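Protein CT_858 (Chlamydia trachomatis, PDB 3DOR) is probably a secreted serine-type endopeptidase that cuts proteins internally, built with a PDZ-like domain and a domain of peptidase family S41. Local coordinates at residues B[386-389]-B[393-396]. Sequence-based numbering, arbitrary orientation.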
loop_
_atom_site.group_PDB
_atom_site.type_symbol
_atom_site.label_atom_id
_atom_site.label_comp_id
_atom_site.label_asym_id
_atom_site.label_seq_id
_atom_site.Cartn_x
_atom_site.Cartn_y
_atom_site.Cartn_z
ATOM N N GLU B 386 13.747 22.522 2.510
ATOM C CA GLU B 386 15.066 23.072 2.770
ATOM C C GLU B 386 15.214 24.549 2.393
ATOM O O GLU B 386 15.610 25.366 3.226
ATOM C CB GLU B 386 16.112 22.244 2.028
ATOM C CG GLU B 386 17.533 22.461 2.509
ATOM C CD GLU B 386 18.524 21.578 1.781
ATOM O OE1 GLU B 386 18.302 20.346 1.743
ATOM O OE2 GLU B 386 19.523 22.116 1.250
ATOM N N ASN B 387 14.877 24.896 1.153
ATOM C CA ASN B 387 15.029 26.277 0.705
ATOM C C ASN B 387 13.756 27.099 0.536
ATOM O O ASN B 387 13.663 27.936 -0.369
ATOM C CB ASN B 387 15.825 26.305 -0.600
ATOM C CG ASN B 387 17.224 25.749 -0.433
ATOM O OD1 ASN B 387 17.612 24.809 -1.119
ATOM N ND2 ASN B 387 17.989 26.328 0.491
ATOM N N VAL B 388 12.780 26.871 1.408
ATOM C CA VAL B 388 11.532 27.614 1.350
ATOM C C VAL B 388 11.596 28.726 2.385
ATOM O O VAL B 388 11.671 28.455 3.585
ATOM C CB VAL B 388 10.322 26.697 1.641
ATOM C CG1 VAL B 388 9.056 27.523 1.804
ATOM C CG2 VAL B 388 10.150 25.711 0.508
ATOM N N ASP B 389 11.583 29.973 1.917
ATOM C CA ASP B 389 11.642 31.136 2.805
ATOM C C ASP B 389 10.484 32.098 2.555
ATOM O O ASP B 389 10.375 33.118 3.233
ATOM C CB ASP B 389 12.946 31.929 2.610
ATOM C CG ASP B 389 14.125 31.055 2.250
ATOM O OD1 ASP B 389 14.376 30.062 2.966
ATOM O OD2 ASP B 389 14.808 31.372 1.249
ATOM N N GLU B 393 7.093 30.234 -2.354
ATOM C CA GLU B 393 7.966 29.067 -2.279
ATOM C C GLU B 393 7.222 27.901 -1.629
ATOM O O GLU B 393 7.298 26.765 -2.085
ATOM C CB GLU B 393 9.208 29.412 -1.457
ATOM C CG GLU B 393 10.507 29.289 -2.219
ATOM C CD GLU B 393 11.429 30.467 -1.985
ATOM O OE1 GLU B 393 11.762 31.152 -2.974
ATOM O OE2 GLU B 393 11.821 30.715 -0.823
ATOM N N SER B 394 6.497 28.197 -0.558
ATOM C CA SER B 394 5.726 27.185 0.147
ATOM C C SER B 394 4.674 26.578 -0.782
ATOM O O SER B 394 4.534 25.358 -0.871
ATOM C CB SER B 394 5.040 27.810 1.362
ATOM O OG SER B 394 5.999 28.388 2.230
ATOM N N ARG B 395 3.936 27.433 -1.478
ATOM C CA ARG B 395 2.904 26.952 -2.387
ATOM C C ARG B 395 3.482 26.093 -3.500
ATOM O O ARG B 395 2.845 25.138 -3.950
ATOM C CB ARG B 395 2.123 28.124 -2.979
ATOM C CG ARG B 395 1.029 28.653 -2.070
ATOM C CD ARG B 395 0.352 29.858 -2.691
ATOM N NE ARG B 395 0.764 31.088 -2.030
ATOM C CZ ARG B 395 1.197 32.171 -2.662
ATOM N NH1 ARG B 395 1.278 32.181 -3.986
ATOM N NH2 ARG B 395 1.551 33.242 -1.964
ATOM N N LEU B 396 4.687 26.422 -3.948
ATOM C CA LEU B 396 5.322 25.636 -5.003
ATOM C C LEU B 396 5.719 24.249 -4.494
ATOM O O LEU B 396 5.528 23.238 -5.176
ATOM C CB LEU B 396 6.562 26.358 -5.539
ATOM C CG LEU B 396 7.411 25.557 -6.535
ATOM C CD1 LEU B 396 6.526 25.013 -7.654
ATOM C CD2 LEU B 396 8.511 26.443 -7.107
#
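Val388 and Glu393 bring their CA atoms within 5.3 Å of each other, where Val388, the extended residue of loop segment 386-389, comes up against the first turn of the helix containing 393-396. The one hydrogen bond between the segments runs from Asp389 N to Glu393 OE2, 2.8 Å long and nearly straight at 164°. OE2 receives it on the anti lone pair, the one facing away from OE1. To get there the Glu393 chain bends at chi2, carrying CG past Val388 CA and the carboxyl carbon beside Asn387 O. A side chain of the first helical turn thus folds back to tie down the loop amide just before Thr390, in a helix-helix connection of the S41 peptidase region. Its company is acidic: Asp389 OD2 lies 3.7 Å from Glu393 OE2, the two carboxylate planes 87° apart. The carbonyl oxygen Asn387 O, 3.4 Å from Glu393 OE2, faces it as acceptor to acceptor, without a bond. On the buried side, Val388 points CG1 anti to its own N (chi1 171°), placing that methyl 3.8 Å from Glu393 CB and tightly against Ser394 OG, at 3.2 Å. The Ser394 hydroxyl is buried there, hydrogen-bonded to Thr390 O and weakly to Asp408 O, while Thr390 OG1 accepts from Glu393 N at the helix start. The contact pins the short link between helices 372-384 and 391-398 against the start of the second, and Val388 and Ser394 both rest on Leu409 and Ala412 of helix 409-428.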